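Long-range contacts in glutamine amido transferase (PDB 3M3P), which belongs to the glutamine amidotransferase family and carries a mixed beta sheet flanked by helices: residues P107-G112 with P206-A211; P5-Q10 with R47-L52; A124-G129 with L166-I171. All coordinates share one frame; numbering follows the deposited sequence. Where two conformers were deposited one is given.

Interaction 1: residues P107-G112 with P206-A211; sequences PHAEIG and PMVQSA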
loop_
_atom_site.group_PDB
_atom_site.type_symbol
_atom_site.label_atom_id
_atom_site.label_comp_id
_atom_site.label_asym_id
_atom_site.label_seq_id
_atom_site.Cartn_x
_atom_site.Cartn_y
_atom_site.Cartn_z
ATOM N N PRO A 107 -3.585 18.668 5.259
ATOM C CA PRO A 107 -3.544 19.721 6.297
ATOM C C PRO A 107 -2.740 19.318 7.521
ATOM O O PRO A 107 -2.011 20.102 8.101
ATOM C CB PRO A 107 -5.039 19.980 6.575
ATOM C CG PRO A 107 -5.665 19.714 5.217
ATOM C CD PRO A 107 -4.953 18.450 4.746
ATOM N N HIS A 108 -2.904 18.059 7.909
ATOM C CA HIS A 108 -2.237 17.470 9.064
ATOM C C HIS A 108 -1.697 16.099 8.673
ATOM O O HIS A 108 -2.377 15.322 7.987
ATOM C CB HIS A 108 -3.208 17.299 10.215
ATOM C CG HIS A 108 -3.885 18.570 10.626
ATOM N ND1 HIS A 108 -3.212 19.633 11.190
ATOM C CD2 HIS A 108 -5.161 18.962 10.452
ATOM C CE1 HIS A 108 -4.077 20.628 11.367
ATOM N NE2 HIS A 108 -5.269 20.215 10.988
ATOM N N ALA A 109 -0.476 15.823 9.078
ATOM C CA ALA A 109 0.131 14.524 8.815
ATOM C C ALA A 109 -0.546 13.415 9.665
ATOM O O ALA A 109 -1.265 13.700 10.619
ATOM C CB ALA A 109 1.619 14.569 9.100
ATOM N N GLU A 110 -0.283 12.157 9.316
ATOM C CA GLU A 110 -0.599 11.043 10.195
ATOM C C GLU A 110 0.628 10.224 10.390
ATOM O O GLU A 110 1.145 9.666 9.427
ATOM C CB GLU A 110 -1.746 10.144 9.664
ATOM C CG GLU A 110 -3.083 10.860 9.504
ATOM C CD GLU A 110 -4.187 9.975 8.941
ATOM O OE1 GLU A 110 -3.897 9.243 7.959
ATOM O OE2 GLU A 110 -5.283 9.955 9.563
ATOM N N ILE A 111 1.084 10.118 11.637
ATOM C CA ILE A 111 2.234 9.268 11.980
ATOM C C ILE A 111 1.882 8.501 13.226
ATOM O O ILE A 111 1.766 9.080 14.314
ATOM C CB ILE A 111 3.559 10.040 12.119
ATOM C CG1 ILE A 111 3.862 10.900 10.888
ATOM C CG2 ILE A 111 4.679 9.023 12.448
ATOM C CD1 ILE A 111 5.120 11.812 10.953
ATOM N N GLY A 112 1.733 7.205 13.075
ATOM C CA GLY A 112 1.385 6.316 14.185
ATOM C C GLY A 112 0.095 5.593 13.940
ATOM O O GLY A 112 -0.264 5.326 12.801
ATOM N N PRO A 206 -1.918 17.293 15.175
ATOM C CA PRO A 206 -2.883 16.578 16.013
ATOM C C PRO A 206 -2.784 15.048 15.935
ATOM O O PRO A 206 -3.298 14.346 16.801
ATOM C CB PRO A 206 -4.237 17.052 15.489
ATOM C CG PRO A 206 -3.959 17.334 14.047
ATOM C CD PRO A 206 -2.607 18.019 14.091
HETATM N N MSE A 207 -2.076 14.521 14.917
HETATM C CA MSE A 207 -2.073 13.077 14.650
HETATM C C MSE A 207 -0.672 12.562 14.312
HETATM O O MSE A 207 -0.508 11.732 13.458
HETATM C CB MSE A 207 -3.096 12.749 13.582
HETATM C CG MSE A 207 -3.486 11.246 13.535
HETATM SE SE MSE A 207 -4.047 10.431 15.223
HETATM C CE MSE A 207 -2.291 9.624 15.817
ATOM N N VAL A 208 0.321 13.059 15.057
ATOM C CA VAL A 208 1.713 12.603 15.031
ATOM C C VAL A 208 2.024 12.127 16.426
ATOM O O VAL A 208 1.976 12.912 17.389
ATOM C CB VAL A 208 2.710 13.690 14.557
ATOM C CG1 VAL A 208 4.193 13.288 14.795
ATOM C CG2 VAL A 208 2.435 14.010 13.035
ATOM N N GLN A 209 2.252 10.843 16.572
ATOM C CA GLN A 209 2.458 10.170 17.838
ATOM C C GLN A 209 3.936 10.140 18.186
ATOM O O GLN A 209 4.812 10.326 17.335
ATOM C CB GLN A 209 1.898 8.777 17.788
ATOM C CG GLN A 209 0.368 8.767 17.671
ATOM C CD GLN A 209 -0.194 7.333 17.889
ATOM O OE1 GLN A 209 0.325 6.358 17.443
ATOM N NE2 GLN A 209 -1.131 7.252 18.891
ATOM N N SER A 210 4.207 9.919 19.468
ATOM C CA SER A 210 5.555 9.684 19.959
ATOM C C SER A 210 6.021 8.239 19.707
ATOM O O SER A 210 5.202 7.342 19.503
ATOM C CB SER A 210 5.570 9.968 21.458
ATOM O OG SER A 210 4.836 8.984 22.149
ATOM N N ALA A 211 7.325 8.015 19.815
ATOM C CA ALA A 211 7.864 6.671 19.767
ATOM C C ALA A 211 7.222 5.790 20.829
ATOM O O ALA A 211 6.801 4.671 20.568
ATOM C CB ALA A 211 9.364 6.673 19.905
HETATM O O HOH W 1 -1.130 15.578 12.495
#
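His108 CG stands anti to its own carbonyl carbon, beside the backbone N (chi1 -56°), which places the start of the ring beside Pro206. The two side chains cross at about a right angle. Pro206 CG lies over one face of the imidazole, 3.9 Å from the centroid of the His108 ring and offset toward the rim. This is a CH-pi contact. Pro206 CD comes to 3.4 Å from His108 ND1. Ile111 CG1 is likewise anti to its carbonyl carbon, and its chain lies side by side with Val208, pointing the same way. Ile111 CG1 is 4.0 Å from Val208 CG2. The same methyl also meets Ala109 CB.

The backbones join in a single beta bridge, Ile111 with Val208. The touching parts, 108-112 and 206-209, run 24° apart in direction, and the irregular segment 206-211 is laid along strand 103-111. Ile111 N donates to Met207 O at 2.9 Å in a nearly straight bond (168°), in the plane of the carbonyl. Gln209 N returns a bond to Ile111 O, also 2.9 Å. Before the bridge the backbones separate, and one water spans the gap. It donates to Ala109 O and accepts from Met207 N.

Gly112 has no side chain, and its CA lies 3.4 Å from Gln209 OE1. That oxygen accepts from Trp113 N, which holds it beside Gly112. Glu110 CG touches CG of selenomethionine Met207. Glu110 OE1 is hydrogen-bonded to His140 and Gln162, and OE2 to Ser156. Ser210 OG caps helix 211-215 at Glu213 N.

Interaction 2: residues P5-Q10 with R47-L52; sequences PVMIIQ and RDCSGL
Met7, a selenomethionine, and Leu52 carry the apolar part of this contact. Their side chains lie side by side and point the same way. Met7 CE is only 3.3 Å from Leu52 CD1, tighter than usual for two carbons. The Met7 chain runs extended to SE, then bends at chi3 (55°), which brings CE over toward the leucine methyl. Ile9 CG1 reaches the same methyl, Leu52 CD1, at 3.8 Å, so one branch of Leu52 meets both side chains. Nearer the backbone, Met7 CB rests on Cys49 CB.

Two backbone hydrogen bonds set these groups. Met7 N donates to Gly51 O at 3.0 Å, with the donor tilted 18° from the carbonyl plane. Ser50 N donates to Pro5 O, also at 3.0 Å, but from well above the carbonyl plane (48° out of it). Cys49 was modelled in two conformers; in the one described, Cys49 CB lies 3.2 Å from Pro5 O. Met7 and Leu52 form a parallel beta bridge, and Leu52 CA makes a CA-H...O contact with Met7 O.

On the other face of the sheet, Val6 CG2 lies 3.4 Å from Ser50 OG. The hydroxyl itself is hydrogen-bonded to Lys4 O, which holds it beside the start of strand 6-10. A further backbone bond, Met7 with Ala53, continues the pairing.

The arrangement is part of the parallel half of the sheet, an alpha/beta layout in which strand 6-10 lies between strands 31-35 and 51-54. Helix 68-81 covers the Met7 and Leu52 face through Leu74 and Ile75. Helix 18-26 covers the opposite face, where Leu24 touches Val6 and Phe20 touches Ile8.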
loop_
_atom_site.group_PDB
_atom_site.type_symbol
_atom_site.label_atom_id
_atom_site.label_comp_id
_atom_site.label_asym_id
_atom_site.label_seq_id
_atom_site.Cartn_x
_atom_site.Cartn_y
_atom_site.Cartn_z
ATOM N N PRO A 5 5.404 -14.394 -11.813
ATOM C CA PRO A 5 5.609 -13.776 -10.521
ATOM C C PRO A 5 4.730 -12.522 -10.341
ATOM O O PRO A 5 4.435 -11.801 -11.288
ATOM C CB PRO A 5 7.074 -13.361 -10.559
ATOM C CG PRO A 5 7.330 -13.101 -11.982
ATOM C CD PRO A 5 6.604 -14.279 -12.664
ATOM N N VAL A 6 4.380 -12.255 -9.101
ATOM C CA VAL A 6 3.929 -10.905 -8.710
ATOM C C VAL A 6 5.138 -9.989 -8.764
ATOM O O VAL A 6 6.201 -10.313 -8.223
ATOM C CB VAL A 6 3.291 -10.910 -7.324
ATOM C CG1 VAL A 6 2.998 -9.478 -6.821
ATOM C CG2 VAL A 6 1.996 -11.779 -7.354
HETATM N N MSE A 7 5.023 -8.852 -9.449
HETATM C CA MSE A 7 6.076 -7.859 -9.459
HETATM C C MSE A 7 5.834 -6.886 -8.321
HETATM O O MSE A 7 4.753 -6.354 -8.195
HETATM C CB MSE A 7 6.044 -7.155 -10.780
HETATM C CG MSE A 7 6.811 -5.859 -10.829
HETATM SE SE MSE A 7 7.105 -5.009 -12.623
HETATM C CE MSE A 7 5.239 -4.828 -13.373
ATOM N N ILE A 8 6.824 -6.663 -7.492
ATOM C CA ILE A 8 6.758 -5.755 -6.346
ATOM C C ILE A 8 7.736 -4.619 -6.592
ATOM O O ILE A 8 8.944 -4.836 -6.758
ATOM C CB ILE A 8 7.089 -6.436 -4.982
ATOM C CG1 ILE A 8 6.195 -7.649 -4.733
ATOM C CG2 ILE A 8 7.035 -5.407 -3.872
ATOM C CD1 ILE A 8 6.416 -8.339 -3.383
ATOM N N ILE A 9 7.214 -3.410 -6.648
ATOM C CA ILE A 9 8.017 -2.219 -6.802
ATOM C C ILE A 9 8.319 -1.647 -5.427
ATOM O O ILE A 9 7.424 -1.326 -4.641
ATOM C CB ILE A 9 7.270 -1.136 -7.658
ATOM C CG1 ILE A 9 6.729 -1.732 -8.969
ATOM C CG2 ILE A 9 8.170 0.116 -7.873
ATOM C CD1 ILE A 9 7.746 -2.432 -9.827
ATOM N N GLN A 10 9.621 -1.574 -5.158
ATOM C CA GLN A 10 10.138 -1.036 -3.918
ATOM C C GLN A 10 10.905 0.250 -4.225
ATOM O O GLN A 10 11.525 0.393 -5.285
ATOM C CB GLN A 10 11.033 -2.113 -3.312
ATOM C CG GLN A 10 11.519 -1.903 -1.889
ATOM C CD GLN A 10 12.051 -3.192 -1.241
ATOM O OE1 GLN A 10 11.582 -4.363 -1.503
ATOM N NE2 GLN A 10 12.970 -2.964 -0.344
ATOM N N ARG A 47 2.127 -7.911 -18.805
ATOM C CA ARG A 47 1.624 -9.268 -18.791
ATOM C C ARG A 47 2.721 -10.299 -18.390
ATOM O O ARG A 47 2.414 -11.482 -18.222
ATOM C CB ARG A 47 0.989 -9.658 -20.104
ATOM C CG ARG A 47 -0.191 -8.772 -20.529
ATOM C CD ARG A 47 -1.463 -9.334 -20.051
ATOM N NE ARG A 47 -1.576 -10.719 -20.499
ATOM C CZ ARG A 47 -1.881 -11.115 -21.730
ATOM N NH1 ARG A 47 -2.242 -10.245 -22.676
ATOM N NH2 ARG A 47 -1.858 -12.433 -21.994
ATOM N N ASP A 48 3.973 -9.860 -18.242
ATOM C CA ASP A 48 5.024 -10.684 -17.687
ATOM C C ASP A 48 4.815 -10.923 -16.197
ATOM O O ASP A 48 5.496 -11.793 -15.658
ATOM C CB ASP A 48 6.423 -10.018 -17.891
ATOM C CG ASP A 48 6.930 -10.006 -19.346
ATOM O OD1 ASP A 48 6.258 -10.475 -20.262
ATOM O OD2 ASP A 48 8.082 -9.533 -19.459
ATOM N N CYS A 49 3.871 -10.235 -15.566
ATOM C CA CYS A 49 3.616 -10.468 -14.128
ATOM C C CYS A 49 2.166 -10.884 -13.915
ATOM O O CYS A 49 1.276 -10.598 -14.737
ATOM C CB CYS A 49 4.034 -9.289 -13.256
ATOM S SG CYS A 49 2.881 -7.891 -13.251
ATOM N N SER A 50 1.915 -11.618 -12.832
ATOM C CA SER A 50 0.570 -12.046 -12.516
ATOM C C SER A 50 -0.233 -10.922 -11.798
ATOM O O SER A 50 -1.480 -10.937 -11.779
ATOM C CB SER A 50 0.572 -13.299 -11.649
ATOM O OG SER A 50 1.305 -13.095 -10.455
ATOM N N GLY A 51 0.503 -10.000 -11.176
ATOM C CA GLY A 51 -0.070 -8.885 -10.416
ATOM C C GLY A 51 1.066 -7.906 -10.093
ATOM O O GLY A 51 2.215 -8.288 -10.217
ATOM N N LEU A 52 0.735 -6.660 -9.775
ATOM C CA LEU A 52 1.674 -5.594 -9.546
ATOM C C LEU A 52 1.415 -5.041 -8.159
ATOM O O LEU A 52 0.305 -4.614 -7.871
ATOM C CB LEU A 52 1.506 -4.524 -10.586
ATOM C CG LEU A 52 2.337 -3.267 -10.398
ATOM C CD1 LEU A 52 3.826 -3.645 -10.615
ATOM C CD2 LEU A 52 1.976 -2.205 -11.435
#

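Interaction 3: residues A124-G129 with L166-I171; sequences ALEWLG and LDDLHI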
loop_
_atom_site.group_PDB
_atom_site.type_symbol
_atom_site.label_atom_id
_atom_site.label_comp_id
_atom_site.label_asym_id
_atom_site.label_seq_id
_atom_site.Cartn_x
_atom_site.Cartn_y
_atom_site.Cartn_z
ATOM N N ALA A 124 -16.523 -2.272 0.853
ATOM C CA ALA A 124 -15.732 -2.222 2.095
ATOM C C ALA A 124 -15.876 -3.544 2.832
ATOM O O ALA A 124 -14.910 -4.093 3.363
ATOM C CB ALA A 124 -16.183 -1.064 2.972
ATOM N N LEU A 125 -17.074 -4.094 2.875
ATOM C CA LEU A 125 -17.289 -5.379 3.519
ATOM C C LEU A 125 -16.461 -6.441 2.791
ATOM O O LEU A 125 -15.810 -7.287 3.438
ATOM C CB LEU A 125 -18.755 -5.748 3.492
ATOM C CG LEU A 125 -19.135 -7.110 4.063
ATOM C CD1 LEU A 125 -18.804 -7.204 5.540
ATOM C CD2 LEU A 125 -20.584 -7.457 3.732
ATOM N N GLU A 126 -16.532 -6.448 1.471
ATOM C CA GLU A 126 -15.842 -7.476 0.648
ATOM C C GLU A 126 -14.336 -7.458 0.841
ATOM O O GLU A 126 -13.724 -8.530 1.064
ATOM C CB GLU A 126 -16.186 -7.260 -0.822
ATOM C CG GLU A 126 -15.528 -8.281 -1.748
ATOM C CD GLU A 126 -15.962 -8.265 -3.183
ATOM O OE1 GLU A 126 -16.935 -7.557 -3.531
ATOM O OE2 GLU A 126 -15.330 -9.032 -3.982
ATOM N N TRP A 127 -13.735 -6.274 0.745
ATOM C CA TRP A 127 -12.283 -6.151 0.763
ATOM C C TRP A 127 -11.699 -6.058 2.163
ATOM O O TRP A 127 -10.652 -6.648 2.397
ATOM C CB TRP A 127 -11.859 -4.953 -0.080
ATOM C CG TRP A 127 -11.947 -5.224 -1.550
ATOM C CD1 TRP A 127 -13.039 -5.097 -2.311
ATOM C CD2 TRP A 127 -10.904 -5.725 -2.387
ATOM N NE1 TRP A 127 -12.771 -5.522 -3.612
ATOM C CE2 TRP A 127 -11.453 -5.887 -3.673
ATOM C CE3 TRP A 127 -9.555 -6.065 -2.183
ATOM C CZ2 TRP A 127 -10.684 -6.326 -4.772
ATOM C CZ3 TRP A 127 -8.807 -6.487 -3.266
ATOM C CH2 TRP A 127 -9.371 -6.610 -4.535
ATOM N N LEU A 128 -12.374 -5.391 3.108
ATOM C CA LEU A 128 -11.834 -5.200 4.487
ATOM C C LEU A 128 -12.407 -6.222 5.475
ATOM O O LEU A 128 -11.803 -6.419 6.548
ATOM C CB LEU A 128 -12.149 -3.798 4.979
ATOM C CG LEU A 128 -11.702 -2.663 4.074
ATOM C CD1 LEU A 128 -12.150 -1.332 4.655
ATOM C CD2 LEU A 128 -10.176 -2.723 3.827
ATOM N N GLY A 129 -13.534 -6.841 5.161
ATOM C CA GLY A 129 -14.089 -7.888 6.013
ATOM C C GLY A 129 -15.185 -7.441 6.969
ATOM O O GLY A 129 -15.807 -8.259 7.659
ATOM N N LEU A 166 -10.788 -0.318 -7.333
ATOM C CA LEU A 166 -11.061 -0.044 -8.748
ATOM C C LEU A 166 -11.320 -1.314 -9.503
ATOM O O LEU A 166 -10.524 -2.255 -9.451
ATOM C CB LEU A 166 -9.920 0.720 -9.374
ATOM C CG LEU A 166 -10.019 1.127 -10.823
ATOM C CD1 LEU A 166 -11.204 2.083 -11.064
ATOM C CD2 LEU A 166 -8.663 1.688 -11.278
ATOM N N ASP A 167 -12.454 -1.364 -10.203
ATOM C CA ASP A 167 -12.767 -2.457 -11.174
ATOM C C ASP A 167 -12.804 -3.843 -10.440
ATOM O O ASP A 167 -12.525 -4.865 -11.094
ATOM C CB ASP A 167 -11.749 -2.533 -12.354
ATOM C CG ASP A 167 -11.736 -1.286 -13.223
ATOM O OD1 ASP A 167 -12.807 -0.656 -13.262
ATOM O OD2 ASP A 167 -10.699 -0.997 -13.914
ATOM N N ASP A 168 -13.103 -3.895 -9.141
ATOM C CA ASP A 168 -13.156 -5.190 -8.442
ATOM C C ASP A 168 -11.809 -5.876 -8.439
ATOM O O ASP A 168 -11.721 -7.098 -8.256
ATOM C CB ASP A 168 -14.130 -6.137 -9.183
ATOM C CG ASP A 168 -14.676 -7.226 -8.306
ATOM O OD1 ASP A 168 -14.796 -6.987 -7.091
ATOM O OD2 ASP A 168 -15.039 -8.302 -8.864
ATOM N N LEU A 169 -10.739 -5.126 -8.698
ATOM C CA LEU A 169 -9.441 -5.787 -8.948
ATOM C C LEU A 169 -8.266 -5.130 -8.219
ATOM O O LEU A 169 -7.363 -5.818 -7.776
ATOM C CB LEU A 169 -9.161 -5.770 -10.453
ATOM C CG LEU A 169 -8.541 -6.836 -11.242
ATOM C CD1 LEU A 169 -8.890 -8.278 -10.783
ATOM C CD2 LEU A 169 -8.887 -6.655 -12.762
ATOM N N HIS A 170 -8.256 -3.811 -8.202
ATOM C CA HIS A 170 -7.144 -3.002 -7.751
ATOM C C HIS A 170 -7.512 -2.358 -6.433
ATOM O O HIS A 170 -8.668 -1.927 -6.276
ATOM C CB HIS A 170 -6.826 -1.930 -8.768
ATOM C CG HIS A 170 -6.817 -2.426 -10.176
ATOM N ND1 HIS A 170 -5.874 -3.324 -10.636
ATOM C CD2 HIS A 170 -7.734 -2.273 -11.166
ATOM C CE1 HIS A 170 -6.181 -3.634 -11.885
ATOM N NE2 HIS A 170 -7.305 -3.011 -12.230
ATOM N N ILE A 171 -6.577 -2.257 -5.517
ATOM C CA ILE A 171 -6.845 -1.615 -4.251
ATOM C C ILE A 171 -5.674 -0.724 -3.869
ATOM O O ILE A 171 -4.504 -1.151 -3.954
ATOM C CB ILE A 171 -7.267 -2.659 -3.142
ATOM C CG1 ILE A 171 -7.742 -1.913 -1.893
ATOM C CG2 ILE A 171 -6.149 -3.677 -2.810
ATOM C CD1 ILE A 171 -8.481 -2.813 -0.853
#
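Trp127 and Ile171 pass each other with their side chains running in opposite directions. Trp127 CG is anti to its carbonyl carbon, beside the backbone N (chi1 -76°), and the indole projects from the helix toward segment 166-171. Ile171 CD1 meets the indole obliquely, 3.7 Å from Trp127 CE3. Farther out along the ring, Ile171 CG2 lies 3.9 Å from Trp127 CZ3. Backbone oxygens lie near the far end of the indole. Asp168 O stands at the edge, in the ring plane, 3.7 Å from Trp127 CZ2. Leu169 O comes obliquely to Trp127 CH2 at 3.9 Å.

Those two carbonyls belong to a tight connection between strands 161-166 and 170-173. Leu169 and His170 both oppose Leu166, a classic beta bulge. Leu166 O takes bonds from both Leu169 N and His170 N.

Glu126 and Asp168 cross at about a right angle, with their carboxylate planes 74° apart. In the Asp168 conformer described, one of two deposited, Asp168 OD1 is 3.8 Å from Glu126 OE2. Arg235 forms a salt bridge with Glu126 and, in this conformer, with Asp168, which would probably offset the repulsion of the like charges.

Arg235 comes from helix 218-237, which packs against the contact. Trp236 of that helix touches both Trp127 and Ile171, and His231 ND1 is hydrogen-bonded to Trp127 O. Ile171 also rests on Ile153 of strand 150-156. The backbone of Ile171 pairs with strand 85-88 at Val85 and Gly87. Helix 122-128 packs on strand 170-173 through Trp127.

All three contacts reach the same mixed sheet. Interaction 2 comes first along the chain and closes before the other two open. Interaction 3 lies within the span of chain that interaction 1 closes. Interaction 2 joins neighbouring parallel strands near one end of the sheet. Interaction 3 packs a helix at strand 170-173, where the parallel and antiparallel parts meet; its centre is about 19 Å from that of interaction 2. Interaction 1 joins a late loop to strand 103-111, near the other end. The centres of interactions 1 and 2 are about 32 Å apart, on opposite sides of the chain's centre. Those of interactions 1 and 3 are about 27 Å apart. None touches another; each joins a different part of the fold to the shared sheet.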